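Local coordinates for protein carbohydrate kinase (Agrobacterium tumefaciens, PDB 2NWH) that probably transfers the phosphate of ATP to a hydroxyl group of a sugar or related substrate, as other pfkB-family carbohydrate kinases do, at residues M188-T197 against V204-K213. Residues are numbered along the deposited sequence; the frame is centred on the assembly and turned at random.
Sequences MNEAEARALT and VRDWPNILRK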
loop_
_atom_site.group_PDB
_atom_site.type_symbol
_atom_site.label_atom_id
_atom_site.label_comp_id
_atom_site.label_asym_id
_atom_site.label_seq_id
_atom_site.Cartn_x
_atom_site.Cartn_y
_atom_site.Cartn_z
ATOM N N MET A 188 8.188 2.468 1.765
ATOM C CA MET A 188 8.255 2.434 3.205
ATOM C C MET A 188 8.425 3.816 3.821
ATOM O O MET A 188 8.760 4.795 3.137
ATOM C CB MET A 188 9.396 1.511 3.648
ATOM C CG MET A 188 10.773 1.960 3.161
ATOM S SD MET A 188 11.977 0.661 3.442
ATOM C CE MET A 188 12.790 0.571 1.879
ATOM N N ASN A 189 8.196 3.878 5.125
ATOM C CA ASN A 189 8.479 5.075 5.917
ATOM C C ASN A 189 9.805 4.869 6.682
ATOM O O ASN A 189 10.433 3.817 6.549
ATOM C CB ASN A 189 7.304 5.308 6.866
ATOM C CG ASN A 189 7.189 4.212 7.949
ATOM O OD1 ASN A 189 6.204 4.151 8.667
ATOM N ND2 ASN A 189 8.213 3.366 8.070
ATOM N N GLU A 190 10.240 5.851 7.480
ATOM C CA GLU A 190 11.508 5.732 8.238
ATOM C C GLU A 190 11.702 4.463 9.090
ATOM O O GLU A 190 12.775 3.843 9.043
ATOM C CB GLU A 190 11.741 6.975 9.124
ATOM C CG GLU A 190 12.586 8.058 8.496
ATOM C CD GLU A 190 14.079 7.881 8.713
ATOM O OE1 GLU A 190 14.516 7.725 9.877
ATOM O OE2 GLU A 190 14.822 7.926 7.706
ATOM N N ALA A 191 10.680 4.112 9.878
ATOM C CA ALA A 191 10.697 2.961 10.805
ATOM C C ALA A 191 10.861 1.608 10.118
ATOM O O ALA A 191 11.560 0.713 10.625
ATOM C CB ALA A 191 9.420 2.946 11.637
ATOM N N GLU A 192 10.187 1.459 8.974
ATOM C CA GLU A 192 10.202 0.227 8.213
ATOM C C GLU A 192 11.574 0.051 7.557
ATOM O O GLU A 192 12.085 -1.066 7.459
ATOM C CB GLU A 192 9.046 0.220 7.179
ATOM C CG GLU A 192 7.648 0.305 7.814
ATOM C CD GLU A 192 6.548 0.863 6.894
ATOM O OE1 GLU A 192 6.820 1.238 5.718
ATOM O OE2 GLU A 192 5.388 0.940 7.365
ATOM N N ALA A 193 12.186 1.160 7.153
ATOM C CA ALA A 193 13.517 1.132 6.575
ATOM C C ALA A 193 14.543 0.642 7.619
ATOM O O ALA A 193 15.297 -0.303 7.354
ATOM C CB ALA A 193 13.883 2.503 6.015
ATOM N N ARG A 194 14.536 1.245 8.810
ATOM C CA ARG A 194 15.406 0.783 9.903
ATOM C C ARG A 194 15.204 -0.705 10.205
ATOM O O ARG A 194 16.174 -1.458 10.308
ATOM C CB ARG A 194 15.195 1.611 11.168
ATOM C CG ARG A 194 16.196 2.727 11.332
ATOM C CD ARG A 194 15.841 3.622 12.505
ATOM N NE ARG A 194 14.416 3.969 12.522
ATOM C CZ ARG A 194 13.945 5.204 12.714
ATOM N NH1 ARG A 194 14.779 6.227 12.878
ATOM N NH2 ARG A 194 12.633 5.419 12.715
ATOM N N ALA A 195 13.942 -1.124 10.306
ATOM C CA ALA A 195 13.601 -2.513 10.630
ATOM C C ALA A 195 14.103 -3.541 9.621
ATOM O O ALA A 195 14.632 -4.570 10.013
ATOM C CB ALA A 195 12.110 -2.664 10.863
ATOM N N LEU A 196 13.953 -3.284 8.328
ATOM C CA LEU A 196 14.383 -4.290 7.359
ATOM C C LEU A 196 15.897 -4.243 7.083
ATOM O O LEU A 196 16.516 -5.258 6.724
ATOM C CB LEU A 196 13.530 -4.233 6.090
ATOM C CG LEU A 196 13.859 -3.307 4.929
ATOM C CD1 LEU A 196 14.564 -4.132 3.876
ATOM C CD2 LEU A 196 12.575 -2.743 4.350
ATOM N N THR A 197 16.489 -3.071 7.304
ATOM C CA THR A 197 17.882 -2.819 6.948
ATOM C C THR A 197 18.872 -3.179 8.057
ATOM O O THR A 197 20.018 -3.536 7.778
ATOM C CB THR A 197 18.069 -1.354 6.533
ATOM O OG1 THR A 197 19.252 -1.231 5.744
ATOM C CG2 THR A 197 18.168 -0.446 7.759
ATOM N N VAL A 204 18.227 11.167 5.373
ATOM C CA VAL A 204 17.202 10.499 4.526
ATOM C C VAL A 204 17.752 10.179 3.124
ATOM O O VAL A 204 17.470 9.120 2.539
ATOM C CB VAL A 204 15.837 11.293 4.482
ATOM C CG1 VAL A 204 15.261 11.450 3.060
ATOM C CG2 VAL A 204 14.793 10.630 5.364
ATOM N N ARG A 205 18.559 11.098 2.607
ATOM C CA ARG A 205 19.279 10.898 1.358
ATOM C C ARG A 205 20.280 9.742 1.443
ATOM O O ARG A 205 20.949 9.427 0.446
ATOM C CB ARG A 205 20.010 12.192 0.974
ATOM C CG ARG A 205 20.735 12.856 2.140
ATOM C CD ARG A 205 21.715 13.893 1.635
ATOM N NE ARG A 205 21.058 14.870 0.766
ATOM C CZ ARG A 205 20.875 16.163 1.083
ATOM N NH1 ARG A 205 21.306 16.650 2.260
ATOM N NH2 ARG A 205 20.275 16.978 0.220
ATOM N N ASP A 206 20.383 9.110 2.632
ATOM C CA ASP A 206 21.334 8.021 2.844
ATOM C C ASP A 206 20.751 6.661 2.546
ATOM O O ASP A 206 21.492 5.701 2.289
ATOM C CB ASP A 206 21.837 8.050 4.284
ATOM C CG ASP A 206 22.566 9.381 4.591
ATOM O OD1 ASP A 206 22.173 10.232 5.514
ATOM O OD2 ASP A 206 23.670 9.595 3.989
ATOM N N TRP A 207 19.420 6.572 2.579
ATOM C CA TRP A 207 18.784 5.273 2.433
ATOM C C TRP A 207 19.204 4.491 1.170
ATOM O O TRP A 207 19.505 3.306 1.273
ATOM C CB TRP A 207 17.280 5.395 2.597
ATOM C CG TRP A 207 16.871 5.582 4.039
ATOM C CD1 TRP A 207 16.198 6.649 4.573
ATOM C CD2 TRP A 207 17.099 4.674 5.132
ATOM N NE1 TRP A 207 15.987 6.456 5.926
ATOM C CE2 TRP A 207 16.526 5.253 6.294
ATOM C CE3 TRP A 207 17.725 3.419 5.238
ATOM C CZ2 TRP A 207 16.569 4.630 7.552
ATOM C CZ3 TRP A 207 17.768 2.806 6.492
ATOM C CH2 TRP A 207 17.190 3.415 7.630
ATOM N N PRO A 208 19.293 5.152 -0.015
ATOM C CA PRO A 208 19.703 4.412 -1.234
ATOM C C PRO A 208 20.965 3.510 -1.108
ATOM O O PRO A 208 20.863 2.315 -1.361
ATOM C CB PRO A 208 19.925 5.535 -2.270
ATOM C CG PRO A 208 19.007 6.637 -1.821
ATOM C CD PRO A 208 19.024 6.579 -0.313
ATOM N N ASN A 209 22.136 4.051 -0.734
ATOM C CA ASN A 209 23.329 3.181 -0.631
ATOM C C ASN A 209 23.262 2.108 0.484
ATOM O O ASN A 209 23.709 0.962 0.276
ATOM C CB ASN A 209 24.644 3.970 -0.621
ATOM C CG ASN A 209 25.062 4.422 0.775
ATOM O OD1 ASN A 209 24.567 5.446 1.289
ATOM N ND2 ASN A 209 26.015 3.683 1.383
ATOM N N ILE A 210 22.689 2.467 1.648
ATOM C CA ILE A 210 22.415 1.475 2.706
ATOM C C ILE A 210 21.506 0.364 2.115
ATOM O O ILE A 210 21.776 -0.838 2.232
ATOM C CB ILE A 210 21.715 2.140 3.944
ATOM C CG1 ILE A 210 22.618 3.210 4.581
ATOM C CG2 ILE A 210 21.307 1.088 4.975
ATOM C CD1 ILE A 210 21.939 4.131 5.606
ATOM N N LEU A 211 20.443 0.782 1.456
ATOM C CA LEU A 211 19.482 -0.168 0.943
ATOM C C LEU A 211 19.984 -0.986 -0.270
ATOM O O LEU A 211 19.623 -2.154 -0.416
ATOM C CB LEU A 211 18.152 0.541 0.678
ATOM C CG LEU A 211 17.228 0.799 1.903
ATOM C CD1 LEU A 211 16.267 1.958 1.604
ATOM C CD2 LEU A 211 16.380 -0.462 2.243
ATOM N N ARG A 212 20.813 -0.401 -1.131
ATOM C CA ARG A 212 21.315 -1.121 -2.315
ATOM C C ARG A 212 22.222 -2.291 -1.940
ATOM O O ARG A 212 22.174 -3.354 -2.570
ATOM C CB ARG A 212 22.060 -0.179 -3.257
ATOM C CG ARG A 212 21.198 0.848 -3.975
ATOM C CD ARG A 212 22.148 1.911 -4.469
ATOM N NE ARG A 212 21.548 3.176 -4.891
ATOM C CZ ARG A 212 21.235 3.458 -6.151
ATOM N NH1 ARG A 212 21.425 2.541 -7.093
ATOM N NH2 ARG A 212 20.724 4.636 -6.472
ATOM N N LYS A 213 23.054 -2.090 -0.920
ATOM C CA LYS A 213 23.935 -3.159 -0.452
ATOM C C LYS A 213 23.088 -4.235 0.258
ATOM O O LYS A 213 23.489 -5.400 0.306
ATOM C CB LYS A 213 25.099 -2.614 0.393
ATOM C CG LYS A 213 25.103 -2.963 1.892
ATOM C CD LYS A 213 24.050 -2.162 2.650
ATOM C CE LYS A 213 23.525 -2.905 3.861
ATOM N NZ LYS A 213 22.290 -2.256 4.376
#
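Trp-207 reaches from helix 207-213 onto helix 190-197 and sits as a knob among Glu-190, Ala-193, Arg-194 and Thr-197. The methyl of Ala-193 lies over one face of the indole. Its CB is 3.6 Å from the centroid of the six-membered ring and 6° off the ring normal, a CH-pi contact. Glu-190 and Thr-197 meet the indole at its edge. Trp-207 NE1 gives a nearly straight hydrogen bond of 2.6 Å to Glu-190 OE2. The oxygen lies in the ring plane, but the N-H meets it from above the carboxylate plane, and the two planes are 56° apart. A bend at chi2 (-87°) brings the Glu-190 carboxylate round to the indole. Glu-190 OE1 pairs with Arg-194 NH1 through charge alone, and Arg-223 is a weak, long ion partner of OE2. At the far end of the indole, Thr-197 CG2 touches Trp-207 CZ3 at 3.5 Å. Deeper in, toward the sheet, the buried Met-188 and Leu-211 meet tip to tip. Met-188 CE is 3.8 Å from Leu-211 CD2. Met-188 belongs to strand 185-189 and also touches Val-221 of strand 219-223. The axes of the two helical segments come within 10.9 Å, and the indole fills part of the gap. In the chain, both helices fall between the adjacent parallel strands 185-189 and 219-223, forming the connection of a beta-alpha-beta crossover in the ribokinase-like alpha/beta fold.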